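1,4-dihydroxy-6-naphtoate synthase (Archaeoglobus fulgidus, PDB 1ZBM) probably catalyses the conversion of cyclic dehypoxanthine futalosine into 1,4-dihydroxy-6-naphthoate, a step in menaquinone biosynthesis. Local coordinates at residues Ala28-Lys33 with Ile219-Lys224; Leu79-Ser84 with Glu206-Ala211; Glu153-Tyr158 with Ala238-Asn243; Glu48-Lys53 with Ala57-Thr62. One frame throughout, in Å; residues are numbered along the deposited sequence.

Interaction 1: residues Ala28-Lys33 with Ile219-Lys224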
# COMPACT_ATOMS: atom_id res chain seq x y z
N ALA A 28 1.57 -11.71 -13.78
CA ALA A 28 2.15 -11.87 -15.10
C ALA A 28 3.67 -11.93 -15.06
O ALA A 28 4.30 -12.71 -15.79
CB ALA A 28 1.70 -10.73 -16.02
N MSE A 29 4.27 -11.10 -14.20
CA MSE A 29 5.73 -11.06 -14.10
C MSE A 29 6.29 -12.27 -13.35
O MSE A 29 7.32 -12.82 -13.75
CB MSE A 29 6.17 -9.77 -13.40
CG MSE A 29 7.65 -9.46 -13.56
SE MSE A 29 8.17 -7.83 -12.62
CE MSE A 29 7.57 -6.52 -13.92
N THR A 30 5.61 -12.69 -12.29
CA THR A 30 6.05 -13.83 -11.50
C THR A 30 5.87 -15.17 -12.23
O THR A 30 6.35 -16.21 -11.76
CB THR A 30 5.32 -13.89 -10.15
OG1 THR A 30 3.90 -13.81 -10.36
CG2 THR A 30 5.76 -12.74 -9.25
N HIS A 31 5.17 -15.16 -13.37
CA HIS A 31 4.96 -16.40 -14.11
C HIS A 31 5.55 -16.38 -15.52
O HIS A 31 5.00 -16.98 -16.43
CB HIS A 31 3.48 -16.74 -14.19
CG HIS A 31 2.91 -17.26 -12.91
ND1 HIS A 31 2.85 -16.49 -11.76
CD2 HIS A 31 2.40 -18.46 -12.57
CE1 HIS A 31 2.33 -17.20 -10.78
NE2 HIS A 31 2.05 -18.40 -11.25
N GLY A 32 6.67 -15.69 -15.67
CA GLY A 32 7.33 -15.62 -16.96
C GLY A 32 6.44 -15.23 -18.12
O GLY A 32 6.76 -15.53 -19.27
N LYS A 33 5.33 -14.55 -17.82
CA LYS A 33 4.39 -14.12 -18.85
C LYS A 33 4.81 -12.77 -19.43
O LYS A 33 4.20 -12.28 -20.38
CB LYS A 33 2.98 -14.01 -18.26
CG LYS A 33 2.43 -15.31 -17.68
CD LYS A 33 1.92 -16.26 -18.75
CE LYS A 33 0.64 -15.72 -19.39
NZ LYS A 33 0.17 -16.52 -20.57
N ILE A 219 -6.02 -13.48 -10.34
CA ILE A 219 -6.57 -13.58 -9.00
C ILE A 219 -6.43 -15.00 -8.44
O ILE A 219 -6.33 -15.19 -7.22
CB ILE A 219 -8.07 -13.19 -9.00
CG1 ILE A 219 -8.38 -12.30 -7.80
CG2 ILE A 219 -8.96 -14.45 -9.00
CD1 ILE A 219 -8.15 -12.94 -6.47
N GLU A 220 -6.41 -15.99 -9.32
CA GLU A 220 -6.29 -17.39 -8.91
C GLU A 220 -5.01 -17.61 -8.10
O GLU A 220 -5.04 -18.20 -7.03
CB GLU A 220 -6.28 -18.30 -10.13
CG GLU A 220 -6.36 -19.78 -9.79
CD GLU A 220 -7.65 -20.13 -9.07
OE1 GLU A 220 -8.74 -19.76 -9.58
OE2 GLU A 220 -7.58 -20.77 -7.99
N TYR A 221 -3.89 -17.15 -8.64
CA TYR A 221 -2.62 -17.30 -7.96
C TYR A 221 -2.60 -16.41 -6.71
O TYR A 221 -2.12 -16.82 -5.66
CB TYR A 221 -1.48 -16.91 -8.89
CG TYR A 221 -0.14 -16.82 -8.20
CD1 TYR A 221 0.55 -17.98 -7.85
CD2 TYR A 221 0.42 -15.59 -7.89
CE1 TYR A 221 1.78 -17.91 -7.19
CE2 TYR A 221 1.65 -15.50 -7.24
CZ TYR A 221 2.32 -16.67 -6.89
OH TYR A 221 3.53 -16.60 -6.24
N ALA A 222 -3.13 -15.20 -6.85
CA ALA A 222 -3.15 -14.24 -5.75
C ALA A 222 -3.85 -14.77 -4.52
O ALA A 222 -3.60 -14.31 -3.40
CB ALA A 222 -3.85 -12.96 -6.21
N MSE A 223 -4.73 -15.75 -4.72
CA MSE A 223 -5.46 -16.34 -3.61
C MSE A 223 -4.54 -16.79 -2.48
O MSE A 223 -4.96 -16.81 -1.32
CB MSE A 223 -6.31 -17.52 -4.11
CG MSE A 223 -7.47 -17.11 -5.04
SE MSE A 223 -8.68 -15.82 -4.23
CE MSE A 223 -9.39 -16.91 -2.81
N LYS A 224 -3.30 -17.13 -2.78
CA LYS A 224 -2.39 -17.56 -1.72
C LYS A 224 -2.26 -16.51 -0.60
O LYS A 224 -1.80 -16.81 0.50
CB LYS A 224 -1.01 -17.89 -2.28
CG LYS A 224 -0.35 -16.75 -2.98
CD LYS A 224 0.89 -17.20 -3.70
CE LYS A 224 1.92 -17.75 -2.75
NZ LYS A 224 3.19 -17.92 -3.49

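Interaction 2: residues Leu79-Ser84 with Glu206-Ala211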
# COMPACT_ATOMS: atom_id res chain seq x y z
N LEU A 79 8.13 5.34 -9.07
CA LEU A 79 7.97 4.73 -10.40
C LEU A 79 6.55 5.04 -10.89
O LEU A 79 5.59 4.97 -10.13
CB LEU A 79 8.19 3.23 -10.31
CG LEU A 79 8.44 2.53 -11.63
CD1 LEU A 79 9.80 2.91 -12.21
CD2 LEU A 79 8.38 1.01 -11.37
N SER A 80 6.40 5.38 -12.16
CA SER A 80 5.07 5.73 -12.67
C SER A 80 4.02 4.63 -12.50
O SER A 80 2.84 4.93 -12.41
CB SER A 80 5.16 6.15 -14.13
OG SER A 80 6.08 7.25 -14.27
N ALA A 81 4.45 3.38 -12.43
CA ALA A 81 3.54 2.25 -12.29
C ALA A 81 3.75 1.46 -11.00
O ALA A 81 4.88 1.29 -10.53
CB ALA A 81 3.69 1.32 -13.49
N GLY A 82 2.65 0.96 -10.45
CA GLY A 82 2.72 0.17 -9.23
C GLY A 82 2.06 0.79 -8.03
O GLY A 82 1.82 0.09 -7.04
N ALA A 83 1.75 2.08 -8.09
CA ALA A 83 1.11 2.75 -6.95
C ALA A 83 -0.29 2.23 -6.66
O ALA A 83 -0.99 1.76 -7.55
CB ALA A 83 1.07 4.26 -7.20
N SER A 84 -0.69 2.30 -5.39
CA SER A 84 -2.03 1.90 -5.00
C SER A 84 -2.67 3.20 -4.52
O SER A 84 -2.13 3.90 -3.66
CB SER A 84 -1.99 0.83 -3.90
OG SER A 84 -1.38 1.29 -2.70
N GLU A 206 3.09 -3.83 -18.20
CA GLU A 206 2.55 -4.98 -18.88
C GLU A 206 1.94 -5.95 -17.89
O GLU A 206 0.88 -6.53 -18.15
CB GLU A 206 3.62 -5.69 -19.68
CG GLU A 206 3.06 -6.76 -20.60
CD GLU A 206 4.11 -7.43 -21.43
OE1 GLU A 206 4.92 -6.71 -22.06
OE2 GLU A 206 4.13 -8.68 -21.46
N SER A 207 2.59 -6.14 -16.75
CA SER A 207 2.08 -7.08 -15.76
C SER A 207 0.72 -6.65 -15.19
O SER A 207 -0.17 -7.47 -14.94
CB SER A 207 3.10 -7.27 -14.63
OG SER A 207 2.79 -8.42 -13.86
N ILE A 208 0.57 -5.34 -14.99
CA ILE A 208 -0.66 -4.73 -14.46
C ILE A 208 -1.80 -4.86 -15.49
O ILE A 208 -2.91 -5.29 -15.16
CB ILE A 208 -0.42 -3.23 -14.15
CG1 ILE A 208 0.67 -3.08 -13.09
CG2 ILE A 208 -1.73 -2.58 -13.70
CD1 ILE A 208 1.24 -1.68 -12.99
N ALA A 209 -1.51 -4.46 -16.72
CA ALA A 209 -2.49 -4.54 -17.79
C ALA A 209 -2.94 -5.99 -17.97
O ALA A 209 -4.12 -6.25 -18.22
CB ALA A 209 -1.90 -4.00 -19.10
N PHE A 210 -2.01 -6.92 -17.84
CA PHE A 210 -2.34 -8.34 -17.98
C PHE A 210 -3.36 -8.76 -16.92
O PHE A 210 -4.28 -9.52 -17.20
CB PHE A 210 -1.09 -9.22 -17.85
CG PHE A 210 -1.38 -10.70 -17.98
CD1 PHE A 210 -1.22 -11.35 -19.20
CD2 PHE A 210 -1.85 -11.42 -16.88
CE1 PHE A 210 -1.54 -12.70 -19.34
CE2 PHE A 210 -2.17 -12.78 -17.00
CZ PHE A 210 -2.02 -13.42 -18.24
N ALA A 211 -3.17 -8.28 -15.69
CA ALA A 211 -4.06 -8.63 -14.60
C ALA A 211 -5.50 -8.18 -14.84
O ALA A 211 -6.45 -8.91 -14.55
CB ALA A 211 -3.53 -8.05 -13.29

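Interaction 3: residues Glu153-Tyr158 with Ala238-Asn243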
# COMPACT_ATOMS: atom_id res chain seq x y z
N GLU A 153 -7.02 -5.99 3.50
CA GLU A 153 -8.39 -6.38 3.21
C GLU A 153 -9.37 -6.23 4.36
O GLU A 153 -10.57 -6.48 4.21
CB GLU A 153 -8.46 -7.81 2.65
CG GLU A 153 -8.15 -8.93 3.64
CD GLU A 153 -6.67 -9.11 3.89
OE1 GLU A 153 -6.32 -9.99 4.72
OE2 GLU A 153 -5.85 -8.40 3.26
N GLY A 154 -8.88 -5.80 5.52
CA GLY A 154 -9.75 -5.62 6.66
C GLY A 154 -10.76 -4.51 6.37
O GLY A 154 -11.91 -4.60 6.79
N GLN A 155 -10.31 -3.49 5.65
CA GLN A 155 -11.15 -2.35 5.29
C GLN A 155 -12.47 -2.72 4.61
O GLN A 155 -13.40 -1.92 4.59
CB GLN A 155 -10.36 -1.35 4.42
CG GLN A 155 -9.69 -1.96 3.18
CD GLN A 155 -8.90 -0.95 2.34
OE1 GLN A 155 -9.48 -0.16 1.59
NE2 GLN A 155 -7.58 -0.98 2.46
N ILE A 156 -12.56 -3.93 4.05
CA ILE A 156 -13.80 -4.35 3.41
C ILE A 156 -14.36 -5.64 3.99
O ILE A 156 -15.24 -6.26 3.40
CB ILE A 156 -13.64 -4.60 1.89
CG1 ILE A 156 -12.75 -5.83 1.66
CG2 ILE A 156 -13.09 -3.34 1.20
CD1 ILE A 156 -12.61 -6.23 0.21
N THR A 157 -13.83 -6.06 5.14
CA THR A 157 -14.27 -7.28 5.79
C THR A 157 -14.58 -7.14 7.28
O THR A 157 -15.16 -8.05 7.88
CB THR A 157 -13.23 -8.40 5.65
OG1 THR A 157 -13.80 -9.64 6.08
CG2 THR A 157 -12.01 -8.11 6.50
N TYR A 158 -14.20 -6.01 7.87
CA TYR A 158 -14.41 -5.79 9.29
C TYR A 158 -15.83 -6.08 9.77
O TYR A 158 -16.03 -6.53 10.90
CB TYR A 158 -13.97 -4.36 9.67
CG TYR A 158 -14.83 -3.26 9.09
CD1 TYR A 158 -16.11 -3.01 9.58
CD2 TYR A 158 -14.38 -2.47 8.03
CE1 TYR A 158 -16.91 -2.01 9.04
CE2 TYR A 158 -15.19 -1.46 7.48
CZ TYR A 158 -16.45 -1.25 7.99
OH TYR A 158 -17.28 -0.28 7.46
N ALA A 238 -8.49 -6.41 -5.06
CA ALA A 238 -7.38 -6.20 -5.97
C ALA A 238 -7.72 -5.12 -6.99
O ALA A 238 -6.89 -4.25 -7.27
CB ALA A 238 -7.04 -7.51 -6.69
N MSE A 239 -8.92 -5.17 -7.55
CA MSE A 239 -9.34 -4.19 -8.54
C MSE A 239 -9.45 -2.78 -7.95
O MSE A 239 -9.40 -1.78 -8.68
CB MSE A 239 -10.67 -4.60 -9.17
CG MSE A 239 -10.60 -4.83 -10.68
SE MSE A 239 -10.81 -6.69 -11.25
CE MSE A 239 -12.68 -6.94 -10.78
N MSE A 240 -9.58 -2.70 -6.63
CA MSE A 240 -9.67 -1.42 -5.91
C MSE A 240 -8.33 -0.70 -5.88
O MSE A 240 -8.28 0.53 -5.90
CB MSE A 240 -10.13 -1.65 -4.47
CG MSE A 240 -11.65 -1.77 -4.28
SE MSE A 240 -12.17 -2.40 -2.51
CE MSE A 240 -11.84 -0.82 -1.45
N TYR A 241 -7.24 -1.47 -5.83
CA TYR A 241 -5.91 -0.89 -5.77
C TYR A 241 -4.99 -1.25 -6.93
O TYR A 241 -3.78 -1.02 -6.87
CB TYR A 241 -5.26 -1.26 -4.44
CG TYR A 241 -5.94 -0.61 -3.25
CD1 TYR A 241 -5.89 0.77 -3.07
CD2 TYR A 241 -6.67 -1.37 -2.33
CE1 TYR A 241 -6.54 1.38 -2.00
CE2 TYR A 241 -7.32 -0.77 -1.26
CZ TYR A 241 -7.26 0.60 -1.10
OH TYR A 241 -7.92 1.20 -0.05
N VAL A 242 -5.55 -1.83 -7.98
CA VAL A 242 -4.79 -2.19 -9.17
C VAL A 242 -5.65 -1.80 -10.37
O VAL A 242 -6.39 -2.62 -10.91
CB VAL A 242 -4.51 -3.73 -9.24
CG1 VAL A 242 -3.69 -4.04 -10.49
CG2 VAL A 242 -3.77 -4.19 -8.00
N ASN A 243 -5.55 -0.53 -10.78
CA ASN A 243 -6.32 -0.01 -11.91
C ASN A 243 -5.54 1.07 -12.66
O ASN A 243 -4.32 1.05 -12.68
CB ASN A 243 -7.64 0.58 -11.41
CG ASN A 243 -7.47 1.38 -10.14
OD1 ASN A 243 -6.41 1.98 -9.91
ND2 ASN A 243 -8.50 1.40 -9.31

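Interaction 4: residues Glu48-Lys53 with Ala57-Thr62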
# COMPACT_ATOMS: atom_id res chain seq x y z
N GLU A 48 5.61 -2.94 6.03
CA GLU A 48 6.36 -2.17 7.01
C GLU A 48 7.82 -2.61 6.97
O GLU A 48 8.72 -1.80 7.17
CB GLU A 48 5.76 -2.35 8.41
CG GLU A 48 6.35 -1.41 9.47
CD GLU A 48 6.29 0.07 9.08
OE1 GLU A 48 5.70 0.42 8.03
OE2 GLU A 48 6.85 0.90 9.84
N THR A 49 8.06 -3.90 6.70
CA THR A 49 9.43 -4.41 6.61
C THR A 49 10.17 -3.72 5.45
O THR A 49 11.36 -3.39 5.57
CB THR A 49 9.44 -5.94 6.38
OG1 THR A 49 8.84 -6.60 7.50
CG2 THR A 49 10.88 -6.46 6.20
N LEU A 50 9.47 -3.51 4.34
CA LEU A 50 10.05 -2.85 3.18
C LEU A 50 10.25 -1.35 3.42
O LEU A 50 11.22 -0.76 2.93
CB LEU A 50 9.18 -3.07 1.92
CG LEU A 50 8.90 -4.50 1.47
CD1 LEU A 50 8.26 -4.51 0.07
CD2 LEU A 50 10.20 -5.29 1.45
N ASN A 51 9.35 -0.72 4.17
CA ASN A 51 9.48 0.70 4.45
C ASN A 51 10.75 0.92 5.27
O ASN A 51 11.45 1.89 5.06
CB ASN A 51 8.29 1.23 5.24
CG ASN A 51 7.04 1.37 4.40
OD1 ASN A 51 7.12 1.55 3.18
ND2 ASN A 51 5.88 1.31 5.04
N ARG A 52 11.03 0.01 6.20
CA ARG A 52 12.21 0.13 7.03
C ARG A 52 13.49 -0.25 6.28
O ARG A 52 14.47 0.49 6.33
CB ARG A 52 12.04 -0.72 8.29
CG ARG A 52 11.06 -0.11 9.30
CD ARG A 52 10.83 -1.00 10.51
NE ARG A 52 10.09 -0.29 11.57
CZ ARG A 52 10.63 0.61 12.40
NH1 ARG A 52 11.91 0.91 12.30
NH2 ARG A 52 9.88 1.19 13.33
N LYS A 53 13.49 -1.38 5.58
CA LYS A 53 14.67 -1.79 4.84
C LYS A 53 15.03 -0.80 3.75
O LYS A 53 16.17 -0.76 3.27
CB LYS A 53 14.47 -3.17 4.21
CG LYS A 53 14.48 -4.31 5.20
CD LYS A 53 14.57 -5.61 4.45
CE LYS A 53 15.02 -6.74 5.36
NZ LYS A 53 15.21 -7.99 4.56
N ALA A 57 18.47 1.35 1.31
CA ALA A 57 18.51 1.21 -0.15
C ALA A 57 18.88 -0.23 -0.49
O ALA A 57 19.75 -0.49 -1.33
CB ALA A 57 19.53 2.17 -0.75
N GLU A 58 18.21 -1.16 0.18
CA GLU A 58 18.45 -2.58 0.03
C GLU A 58 18.14 -3.13 -1.36
O GLU A 58 18.97 -3.80 -1.96
CB GLU A 58 17.62 -3.35 1.06
CG GLU A 58 17.95 -4.83 1.12
CD GLU A 58 18.90 -5.17 2.26
OE1 GLU A 58 18.41 -5.31 3.41
OE2 GLU A 58 20.12 -5.28 2.01
N TYR A 59 16.95 -2.86 -1.87
CA TYR A 59 16.58 -3.39 -3.18
C TYR A 59 16.59 -2.35 -4.29
O TYR A 59 16.52 -1.14 -4.04
CB TYR A 59 15.19 -4.04 -3.10
CG TYR A 59 15.03 -4.96 -1.92
CD1 TYR A 59 15.76 -6.14 -1.81
CD2 TYR A 59 14.15 -4.65 -0.89
CE1 TYR A 59 15.62 -6.99 -0.71
CE2 TYR A 59 14.00 -5.48 0.21
CZ TYR A 59 14.73 -6.65 0.30
OH TYR A 59 14.57 -7.46 1.40
N GLU A 60 16.70 -2.82 -5.53
CA GLU A 60 16.69 -1.94 -6.69
C GLU A 60 15.29 -1.37 -6.86
O GLU A 60 15.13 -0.20 -7.17
CB GLU A 60 17.07 -2.70 -7.96
CG GLU A 60 18.55 -2.91 -8.15
CD GLU A 60 19.11 -4.10 -7.41
OE1 GLU A 60 18.33 -4.89 -6.82
OE2 GLU A 60 20.35 -4.26 -7.44
N VAL A 61 14.28 -2.22 -6.67
CA VAL A 61 12.88 -1.80 -6.80
C VAL A 61 12.09 -2.38 -5.63
O VAL A 61 12.09 -3.58 -5.41
CB VAL A 61 12.24 -2.33 -8.11
CG1 VAL A 61 10.79 -1.85 -8.20
CG2 VAL A 61 13.02 -1.86 -9.33
N THR A 62 11.40 -1.52 -4.89
CA THR A 62 10.61 -1.99 -3.76
C THR A 62 9.30 -1.26 -3.58
O THR A 62 9.22 -0.06 -3.85
CB THR A 62 11.41 -1.86 -2.44
OG1 THR A 62 10.58 -2.26 -1.34
CG2 THR A 62 11.84 -0.42 -2.22
O HOH W 1 12.65 -2.05 0.60
O HOH W 2 17.69 -7.81 4.07

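Interaction 1: residues Ala28-Lys33 with Ile219-Lys224
Thr30 and His31 meet Tyr221 at the surface, where the end of helix 20-30 faces helix 215-222 through a T-shaped (edge-to-face) aromatic pair. Along the first segment, Thr30 comes first: its OG1 stops 4.2 Å from Tyr221 CE2, a light contact at an oblique angle to the ring. That hydroxyl has its polar partners at home, in the backbone oxygens of Phe26 and Tyr27 one turn back. His31 follows and carries most of the contact. Its ring presents an edge, with CE1 lying 3.5 Å from Tyr221 CD1 and standing over the centre of the tyrosine face. The evidence for the T shape is the 4.6 Å separation of the His31 and Tyr221 ring centroids and the 78° between their planes. Tyr221 is brought there by placing CG anti to the backbone N (chi1 171°), and its ring also touches Tyr27, which meets the imidazole as well. With an alanine here, His31 would probably lose the flat surface its edge rests on and be freer to turn. Beyond His31 the chain turns at Gly32, and Lys33 N closes back onto Ala28 O at 2.9 Å. The tyrosine ring is filled in from its opposite face too, where Lys224 CD lies 3.5 Å above the plane, toward the rim.

Interaction 2: residues Leu79-Ser84 with Glu206-Ala211
Ala81 and Gly82 receive the end of Ile208 in a small, buried alpha/beta packing contact: helix 194-213 lies against the broken part of strand 76-86, an outermost strand of its five-stranded mixed sheet. The apolar part rests on a single methyl. Ile208 CD1 is 3.9 Å from Ala81 CB, a plain methyl-to-methyl approach. The same CD1 comes 3.9 Å from the backbone atom Gly82 N, so one carbon touches two successive residues. The isoleucine reaches this far because CG1 is anti to the carbonyl carbon (chi1 -61°) and CD1 continues the chain outward, in an extended arrangement. Elsewhere Ile208 packs on Met25 of helix 20-30, while Ala81 also touches Leu201 and Arg205 of the same helix 194-213, so the contact is part of a longer helix-to-strand interface.

Backbone geometry accounts for the other side. The alpha carbons of Gly82 and Ile208 are 7.9 Å apart. Gly82 has phi 115° and psi -15°, angles at which a beta carbon would crowd Ala81 O, which is reason enough for a glycine at this position.

Polar bonding runs around the contact rather than through it. Gly82 bonds by its backbone to Thr246, and Ala83 O takes the hydroxyl of the same threonine. On the helix, Ser207 OG bonds to Met25 O, and the regular turn is held by Phe210 N, which donates to Glu206 O at 2.9 Å.

Interaction 3: residues Glu153-Tyr158 with Ala238-Asn243
Tyr241 OH donates to Gln155 OE1 at 2.6 Å, a bond that ties the 3-10 turn 153-155, in the loop after strand 147-150 of one sheet, to the end of helix 231-241. In the two-sheet fold of this periplasmic-binding-protein relative, that helix also packs on helix 20-30, beside the other sheet. The phenol meets the amide oxygen on a lone pair, in the carbonyl plane, with a C=O...O angle of 115°. Gln155 and Tyr241 reach toward each other from the two segments, and OE1 lies at the edge of the tyrosine ring, with the amide and ring planes 72° apart.

Bonds outside the contact fix which way the amide faces: Gln155 NE2 bonds to His152 O and, weakly, to Ile151 O, which leaves OE1 for the phenol. Since His152 is the predicted proton acceptor, Gln155 lies next to the probable active site and holds the backbone of that residue. Its CG sits between the backbone N and the carbonyl carbon (chi1 53°), with the rest of the chain extended toward Tyr241.

An apolar layer adjoins this bond. Ile156 and Met240, a selenomethionine, lie alongside one another, running opposite ways, and Ile156 CG2 lies 3.9 Å from Met240 SE. The bend at the end of Met240 also carries its methyl to the amide, with Met240 CE 3.9 Å from Gln155 OE1.

Interaction 4: residues Glu48-Lys53 with Ala57-Thr62
Lys53 crosses Tyr59 and Glu58 where the chain leaves helix 47-53 and turns back into strand 61-65, the return limb of a beta-alpha-beta crossover from strand 39-44. From CB the side chain sets out with CG anti to the carbonyl carbon (chi1 -73°) and then runs extended. The first atom to meet the other segment is CD: Lys53 CD lies 3.6 Å from Tyr59 OH and 4.0 Å from Glu58 OE1. CE passes both oxygens at nearly equal distance. At the tip, Lys53 NZ donates to Tyr59 OH at 3.3 Å, a rather long bond, while its salt bridge goes to Glu45 OE1. The phenol bonds to Glu45 OE2, so lysine and tyrosine share one carboxylate. Glu58 OE1 stays 4.3 Å from Lys53 NZ, too far for a salt bridge, but a water linked to both donates to Glu58 OE1 at 2.7 Å. Replacing Lys53 by a methionine would probably leave Glu45 without its salt-bridge mate, Tyr59 OH without this donor and the water to Glu58 without its ammonium.

One helical turn earlier the chemistry is mostly apolar. Leu50 CD2 meets Tyr59 CE2 at 4.0 Å, the two side chains at about a right angle, and Leu50 CD1 touches Thr62 OG1 at 3.5 Å. A second water donates to Leu50 O and Thr62 OG1, joining helix and strand. A lysine ammonium placed among two carboxylates and a phenol is likely to stay protonated, so the turn is probably held by charged and polar groups at Lys53 and by apolar packing at Leu50.

Overall arrangement
Interaction 2 is the buried contact, made by one isoleucine methyl against an alanine methyl and a glycine backbone, whereas interaction 1 is a surface contact of aromatic rings; interactions 3 and 4 are partly buried and mix polar bonds with apolar packing. Interactions 1 and 2 share no element, but helix 20-30 of the first touches helix 194-213 of the second, Met29 N lying 3.1 Å from Ser207 OG, a probable hydrogen bond. Interaction 2 meets interaction 3 through packing, Ile208 CG2 being 4.0 Å from Val242 CG1. Interaction 4 stands apart: it closes a short turn and reaches the same sheet as interaction 2, but its centre is about 23 Å from that of interaction 3, the one beside the predicted active site.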